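Adenosine deaminase 1 (Arthrobacter aurescens, PDB 3RYS) probably catalyses the zinc-dependent hydrolytic deamination of adenine to hypoxanthine, a step in purine salvage and nitrogen catabolism. Local coordinates at residues A[61-64]-A[65-69]; A[78-81]-A[82-86]; A[103-106]-A[107-110]. All coordinates share one frame; numbering follows the deposited sequence.

Interaction 1: residues A[61-64]-A[65-69]. With ADE (adenine), chain D.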
loop_
_atom_site.group_PDB
_atom_site.type_symbol
_atom_site.label_atom_id
_atom_site.label_comp_id
_atom_site.label_asym_id
_atom_site.label_seq_id
_atom_site.Cartn_x
_atom_site.Cartn_y
_atom_site.Cartn_z
ATOM N N SER A 61 -4.138 15.949 -6.428
ATOM C CA SER A 61 -5.045 16.577 -5.478
ATOM C C SER A 61 -5.063 15.790 -4.173
ATOM O O SER A 61 -5.182 16.366 -3.089
ATOM C CB SER A 61 -6.460 16.684 -6.056
ATOM O OG SER A 61 -7.072 15.411 -6.172
ATOM N N PHE A 62 -4.937 14.472 -4.285
ATOM C CA PHE A 62 -4.902 13.606 -3.116
ATOM C C PHE A 62 -3.602 13.770 -2.344
ATOM O O PHE A 62 -3.616 14.013 -1.141
ATOM C CB PHE A 62 -5.081 12.146 -3.520
ATOM C CG PHE A 62 -4.449 11.178 -2.564
ATOM C CD1 PHE A 62 -5.025 10.925 -1.324
ATOM C CD2 PHE A 62 -3.275 10.520 -2.901
ATOM C CE1 PHE A 62 -4.444 10.030 -0.436
ATOM C CE2 PHE A 62 -2.688 9.628 -2.020
ATOM C CZ PHE A 62 -3.273 9.382 -0.783
ATOM N N LEU A 63 -2.479 13.624 -3.043
ATOM C CA LEU A 63 -1.168 13.780 -2.428
ATOM C C LEU A 63 -1.098 15.071 -1.609
ATOM O O LEU A 63 -0.569 15.084 -0.494
ATOM C CB LEU A 63 -0.059 13.749 -3.485
ATOM C CG LEU A 63 0.257 12.400 -4.146
ATOM C CD1 LEU A 63 1.329 12.554 -5.219
ATOM C CD2 LEU A 63 0.692 11.381 -3.111
ATOM N N ASP A 64 -1.647 16.152 -2.155
ATOM C CA ASP A 64 -1.613 17.435 -1.460
ATOM C C ASP A 64 -2.197 17.337 -0.052
ATOM O O ASP A 64 -1.598 17.817 0.911
ATOM C CB ASP A 64 -2.330 18.517 -2.270
ATOM C CG ASP A 64 -1.555 18.923 -3.510
ATOM O OD1 ASP A 64 -0.326 18.707 -3.540
ATOM O OD2 ASP A 64 -2.175 19.451 -4.456
ATOM N N LEU A 65 -3.364 16.714 0.068
ATOM C CA LEU A 65 -3.980 16.515 1.374
ATOM C C LEU A 65 -3.158 15.511 2.190
ATOM O O LEU A 65 -2.798 15.764 3.343
ATOM C CB LEU A 65 -5.427 16.038 1.216
ATOM C CG LEU A 65 -6.249 15.916 2.500
ATOM C CD1 LEU A 65 -6.471 17.283 3.107
ATOM C CD2 LEU A 65 -7.576 15.225 2.228
ATOM N N TYR A 66 -2.866 14.378 1.562
ATOM C CA TYR A 66 -2.049 13.310 2.131
ATOM C C TYR A 66 -0.782 13.827 2.816
ATOM O O TYR A 66 -0.459 13.423 3.932
ATOM C CB TYR A 66 -1.699 12.338 1.005
ATOM C CG TYR A 66 -0.720 11.233 1.322
ATOM C CD1 TYR A 66 0.594 11.308 0.881
ATOM C CD2 TYR A 66 -1.120 10.091 2.005
ATOM C CE1 TYR A 66 1.493 10.290 1.133
ATOM C CE2 TYR A 66 -0.229 9.069 2.263
ATOM C CZ TYR A 66 1.080 9.173 1.826
ATOM O OH TYR A 66 1.981 8.161 2.075
ATOM N N TYR A 67 -0.074 14.729 2.145
ATOM C CA TYR A 67 1.132 15.333 2.706
ATOM C C TYR A 67 0.809 16.382 3.767
ATOM O O TYR A 67 1.494 16.475 4.789
ATOM C CB TYR A 67 1.995 15.946 1.599
ATOM C CG TYR A 67 2.599 14.912 0.689
ATOM C CD1 TYR A 67 3.258 13.810 1.213
ATOM C CD2 TYR A 67 2.505 15.027 -0.689
ATOM C CE1 TYR A 67 3.811 12.853 0.392
ATOM C CE2 TYR A 67 3.055 14.072 -1.523
ATOM C CZ TYR A 67 3.706 12.986 -0.975
ATOM O OH TYR A 67 4.261 12.025 -1.788
ATOM N N ALA A 68 -0.232 17.172 3.521
ATOM C CA ALA A 68 -0.633 18.213 4.458
ATOM C C ALA A 68 -0.925 17.613 5.825
ATOM O O ALA A 68 -0.517 18.156 6.854
ATOM C CB ALA A 68 -1.847 18.952 3.939
ATOM N N ASN A 69 -1.624 16.483 5.827
ATOM C CA ASN A 69 -2.055 15.856 7.070
ATOM C C ASN A 69 -0.904 15.311 7.912
ATOM O O ASN A 69 -1.036 15.159 9.131
ATOM C CB ASN A 69 -3.087 14.764 6.791
ATOM C CG ASN A 69 -4.451 15.333 6.449
ATOM O OD1 ASN A 69 -5.362 14.604 6.058
ATOM N ND2 ASN A 69 -4.598 16.644 6.598
HETATM N N9 ADE D . 1.402 7.978 -2.200
HETATM C C8 ADE D . 0.516 7.389 -1.336
HETATM N N7 ADE D . -0.379 6.621 -1.920
HETATM C C5 ADE D . -0.055 6.717 -3.267
HETATM C C6 ADE D . -0.625 6.140 -4.422
HETATM N N6 ADE D . -1.683 5.322 -4.384
HETATM N N1 ADE D . -0.062 6.438 -5.615
HETATM C C2 ADE D . 0.997 7.261 -5.643
HETATM N N3 ADE D . 1.622 7.864 -4.628
HETATM C C4 ADE D . 1.039 7.548 -3.458
#
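Phe62, Leu63 and Tyr66 meet on one face of helix 59-69, which closes over the adenine pocket of this TIM-barrel deaminase. Each touches the bound base differently. The CD2 methyl of Leu63 lies 3.6 Å from adenine N9. Tyr66 lays a ring face against C8 of adenine, its CZ 3.7 Å from that atom, with the base set toward the ring's rim. Phe62 instead turns an edge to the imidazole side of the base, CE2 lying 3.8 Å from adenine N7.

The two rings are fitted to each other one helical turn apart. Tyr66 CB sits over the face of the Phe62 ring, 4.0 Å from its centroid, and the ring planes meet obliquely at 36°. Both side chains start out anti to the backbone N (chi1 153° and 173°), which carries both rings along the same flank of the helix.

Further out, Tyr66 OH is tied to Asp103, while the Phe62 ring also meets Phe285 and, edge-to-face, Tyr284 and Phe56. Tyr67 runs beside Leu63, with Tyr67 CE2 3.7 Å from Leu63 CB, and its hydroxyl is anchored on Ser172. Beneath these side chains the helical bond from Tyr67 N to Leu63 O measures 2.7 Å.

Interaction 2: residues A[78-81]-A[82-86]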
loop_
_atom_site.group_PDB
_atom_site.type_symbol
_atom_site.label_atom_id
_atom_site.label_comp_id
_atom_site.label_asym_id
_atom_site.label_seq_id
_atom_site.Cartn_x
_atom_site.Cartn_y
_atom_site.Cartn_z
ATOM N N ASP A 78 3.617 9.540 18.147
ATOM C CA ASP A 78 2.694 9.827 17.052
ATOM C C ASP A 78 2.707 8.734 15.982
ATOM O O ASP A 78 1.654 8.282 15.530
ATOM C CB ASP A 78 3.019 11.184 16.429
ATOM C CG ASP A 78 2.786 12.334 17.391
ATOM O OD1 ASP A 78 1.946 12.182 18.302
ATOM O OD2 ASP A 78 3.439 13.388 17.233
ATOM N N PHE A 79 3.903 8.310 15.585
ATOM C CA PHE A 79 4.041 7.274 14.569
ATOM C C PHE A 79 3.555 5.919 15.074
ATOM O O PHE A 79 2.863 5.192 14.360
ATOM C CB PHE A 79 5.487 7.195 14.070
ATOM C CG PHE A 79 5.893 8.370 13.225
ATOM C CD1 PHE A 79 5.592 8.405 11.867
ATOM C CD2 PHE A 79 6.562 9.446 13.784
ATOM C CE1 PHE A 79 5.957 9.492 11.083
ATOM C CE2 PHE A 79 6.929 10.536 13.007
ATOM C CZ PHE A 79 6.627 10.557 11.653
ATOM N N THR A 80 3.913 5.592 16.312
ATOM C CA THR A 80 3.466 4.358 16.946
ATOM C C THR A 80 1.944 4.283 16.999
ATOM O O THR A 80 1.346 3.303 16.559
ATOM C CB THR A 80 4.010 4.244 18.379
ATOM O OG1 THR A 80 5.426 4.029 18.337
ATOM C CG2 THR A 80 3.344 3.096 19.113
ATOM N N ASP A 81 1.327 5.325 17.548
ATOM C CA ASP A 81 -0.124 5.421 17.617
ATOM C C ASP A 81 -0.780 5.186 16.258
ATOM O O ASP A 81 -1.746 4.435 16.153
ATOM C CB ASP A 81 -0.545 6.784 18.169
ATOM C CG ASP A 81 -0.351 6.891 19.669
ATOM O OD1 ASP A 81 -0.088 5.853 20.310
ATOM O OD2 ASP A 81 -0.471 8.011 20.208
ATOM N N MET A 82 -0.253 5.828 15.220
ATOM C CA MET A 82 -0.839 5.722 13.887
ATOM C C MET A 82 -0.757 4.302 13.359
ATOM O O MET A 82 -1.705 3.798 12.748
ATOM C CB MET A 82 -0.141 6.667 12.910
ATOM C CG MET A 82 -0.401 6.343 11.450
ATOM S SD MET A 82 0.523 7.426 10.343
ATOM C CE MET A 82 2.201 6.969 10.753
ATOM N N THR A 83 0.385 3.666 13.602
ATOM C CA THR A 83 0.643 2.324 13.108
ATOM C C THR A 83 -0.253 1.313 13.817
ATOM O O THR A 83 -0.791 0.398 13.192
ATOM C CB THR A 83 2.118 1.935 13.304
ATOM O OG1 THR A 83 2.964 2.973 12.793
ATOM C CG2 THR A 83 2.429 0.624 12.589
ATOM N N ARG A 84 -0.423 1.494 15.122
ATOM C CA ARG A 84 -1.236 0.583 15.915
ATOM C C ARG A 84 -2.711 0.700 15.576
ATOM O O ARG A 84 -3.448 -0.281 15.643
ATOM C CB ARG A 84 -1.005 0.813 17.413
ATOM C CG ARG A 84 0.204 0.062 17.942
ATOM C CD ARG A 84 0.630 0.489 19.340
ATOM N NE ARG A 84 1.768 -0.317 19.777
ATOM C CZ ARG A 84 2.610 0.022 20.748
ATOM N NH1 ARG A 84 2.452 1.165 21.403
ATOM N NH2 ARG A 84 3.616 -0.788 21.062
ATOM N N ALA A 85 -3.138 1.902 15.209
ATOM C CA ALA A 85 -4.534 2.136 14.879
ATOM C C ALA A 85 -4.882 1.410 13.590
ATOM O O ALA A 85 -6.010 0.963 13.405
ATOM C CB ALA A 85 -4.814 3.631 14.752
ATOM N N TYR A 86 -3.903 1.301 12.697
ATOM C CA TYR A 86 -4.091 0.556 11.463
ATOM C C TYR A 86 -4.041 -0.946 11.719
ATOM O O TYR A 86 -4.913 -1.682 11.270
ATOM C CB TYR A 86 -3.040 0.927 10.409
ATOM C CG TYR A 86 -2.896 -0.153 9.362
ATOM C CD1 TYR A 86 -3.867 -0.331 8.386
ATOM C CD2 TYR A 86 -1.815 -1.023 9.378
ATOM C CE1 TYR A 86 -3.756 -1.332 7.444
ATOM C CE2 TYR A 86 -1.694 -2.021 8.443
ATOM C CZ TYR A 86 -2.666 -2.175 7.474
ATOM O OH TYR A 86 -2.543 -3.179 6.537
#
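Met82 meets Phe79 on helix 76-92, which belongs to the outer layer of the TIM barrel. The two side chains run side by side. Met82 is extended as far as the sulfur and then bends at chi3 (64°), and that bend turns its CE methyl to the Phe79 ring, 3.8 Å from CD1. Its backbone N donates to Asp78 O in the regular helical pattern.

Thr83 follows with two bonds to a single acceptor. Its backbone N reaches Phe79 O at 3.0 Å, and OG1 adds a second bond to the same oxygen at 2.7 Å, arriving from the opposite face of the carbonyl plane. A chi1 of -50° sets OG1 beside the backbone N and folds the hydroxyl back over the preceding turn, which gives this buried group an acceptor for its proton.

Arg84 runs alongside Thr80. Its chain is extended from CG to NE, and the CG2 methyl of Thr80 lies over one face of the guanidinium group, 3.6 Å from CZ. Thr80 turns its own hydroxyl to Gly120. Ala85 N then bonds to Asp81 O at 3.0 Å, while the Asp81 carboxylate pairs with Arg37, which also holds Asp78.

Tyr86, the last residue, extends away from the turn toward strand 95-102, where it touches Ala98 and Ile100. On another flank Thr83 rests on Val121, Ala124 and Leu125 of helix 114-125, and Arg37 ties in helix 28-37.

Interaction 3: residues A[103-106]-A[107-110]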
loop_
_atom_site.group_PDB
_atom_site.type_symbol
_atom_site.label_atom_id
_atom_site.label_comp_id
_atom_site.label_asym_id
_atom_site.label_seq_id
_atom_site.Cartn_x
_atom_site.Cartn_y
_atom_site.Cartn_z
ATOM N N ASP A 103 6.787 6.874 3.898
ATOM C CA ASP A 103 7.536 7.859 3.127
ATOM C C ASP A 103 8.500 8.616 4.032
ATOM O O ASP A 103 8.176 9.700 4.523
ATOM C CB ASP A 103 6.595 8.852 2.435
ATOM C CG ASP A 103 5.621 8.180 1.477
ATOM O OD1 ASP A 103 5.914 7.059 1.004
ATOM O OD2 ASP A 103 4.561 8.785 1.191
ATOM N N PRO A 104 9.697 8.053 4.245
ATOM C CA PRO A 104 10.699 8.682 5.110
ATOM C C PRO A 104 10.859 10.169 4.789
ATOM O O PRO A 104 10.883 10.995 5.702
ATOM C CB PRO A 104 11.984 7.931 4.750
ATOM C CG PRO A 104 11.535 6.638 4.220
ATOM C CD PRO A 104 10.234 6.876 3.543
ATOM N N GLN A 105 10.956 10.499 3.503
ATOM C CA GLN A 105 11.204 11.874 3.079
ATOM C C GLN A 105 10.060 12.834 3.415
ATOM O O GLN A 105 10.289 14.020 3.619
ATOM C CB GLN A 105 11.498 11.927 1.580
ATOM C CG GLN A 105 12.817 11.307 1.166
ATOM C CD GLN A 105 12.827 10.918 -0.298
ATOM O OE1 GLN A 105 12.095 10.021 -0.712
ATOM N NE2 GLN A 105 13.657 11.588 -1.091
ATOM N N ALA A 106 8.830 12.328 3.467
ATOM C CA ALA A 106 7.685 13.180 3.758
ATOM C C ALA A 106 7.717 13.655 5.204
ATOM O O ALA A 106 6.954 14.536 5.597
ATOM C CB ALA A 106 6.391 12.454 3.466
ATOM N N HIS A 107 8.611 13.072 5.994
ATOM C CA HIS A 107 8.763 13.475 7.385
ATOM C C HIS A 107 10.092 14.191 7.634
ATOM O O HIS A 107 10.151 15.150 8.402
ATOM C CB HIS A 107 8.591 12.272 8.312
ATOM C CG HIS A 107 7.404 11.428 7.971
ATOM N ND1 HIS A 107 7.519 10.149 7.469
ATOM C CD2 HIS A 107 6.078 11.693 8.028
ATOM C CE1 HIS A 107 6.313 9.658 7.243
ATOM N NE2 HIS A 107 5.422 10.577 7.572
ATOM N N THR A 108 11.151 13.739 6.972
ATOM C CA THR A 108 12.449 14.385 7.110
ATOM C C THR A 108 12.433 15.771 6.459
ATOM O O THR A 108 13.214 16.648 6.838
ATOM C CB THR A 108 13.596 13.527 6.514
ATOM O OG1 THR A 108 13.401 13.370 5.102
ATOM C CG2 THR A 108 13.642 12.153 7.176
ATOM N N SER A 109 11.540 15.954 5.483
ATOM C CA SER A 109 11.365 17.242 4.810
ATOM C C SER A 109 10.636 18.230 5.699
ATOM O O SER A 109 10.485 19.398 5.342
ATOM C CB SER A 109 10.565 17.085 3.515
ATOM O OG SER A 109 11.317 16.406 2.529
ATOM N N ARG A 110 10.162 17.756 6.846
ATOM C CA ARG A 110 9.429 18.609 7.768
ATOM C C ARG A 110 10.260 18.844 9.012
ATOM O O ARG A 110 9.803 19.473 9.963
ATOM C CB ARG A 110 8.092 17.975 8.143
ATOM C CG ARG A 110 7.068 18.004 7.033
ATOM C CD ARG A 110 6.031 16.915 7.224
ATOM N NE ARG A 110 5.587 16.856 8.607
ATOM C CZ ARG A 110 5.751 15.808 9.406
ATOM N NH1 ARG A 110 6.336 14.708 8.959
ATOM N NH2 ARG A 110 5.307 15.860 10.651
#
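His107, Ala106 and Gln105 are the residues most covered where the short helix 104-108 makes its turn. His107 folds its ring back toward the start of the helix, CG standing beside the backbone N (chi1 -46°). This brings ND1 to 3.1 Å from Asp103 O, but the angle is too poor for a hydrogen bond. The bond that forms is from the backbone: His107 N reaches Pro104 O at 3.1 Å from above the carbonyl plane, while Thr108 N bonds to the same oxygen within that plane at 3.0 Å.

The His107 ring also meets Phe79 edge-to-face and touches Met70 and Cys117. With the imidazole replaced by an alanine side chain, Phe79 would probably be left without its edge-to-face partner and a gap would be likely to open between helix 104-108 and helix 76-92.

Gln105 offers its carbonyl to Ser109 twice. Ser109 N bonds to Gln105 O at 3.0 Å and OG reaches it at 2.8 Å, the two coming from opposite faces of the carbonyl plane. The amide end of Gln105 leads away from this turn into the protein, against helix 148-160, where OE1 accepts from Leu143 N at the end of strand 135-143.

Ala106 gives its carbonyl oxygen to Arg110, whose chain bends at chi3 to bring NH1 within 3.4 Å of Ala106 O. That bond is weak, and NH2 of the same guanidinium is held by Leu73 O. Taken together, this is a short helix directly following strand 95-102, a beta-alpha connection at the active-site end of the TIM barrel, with Asp103 at the junction beside the adenine pocket.

How the interactions relate
The three contacts follow one another along the chain, all between the first and third strands of the parallel barrel sheet. Interactions 1 and 2 occupy the successive helices 59-69 and 76-92 that link strand 15-17 to strand 95-102, and interaction 3 comes immediately after the latter. The centres of interactions 1 and 2 lie about 19 Å apart without touching. Interaction 3 bridges them: its centre is about 13 Å from that of interaction 1, with Ala106 CB packed 4.0 Å from Tyr67 CE1, and about 17 Å from that of interaction 2, which it meets through His107. Residues 103-110 thereby connect the helix over the substrate with the barrel's outer layer.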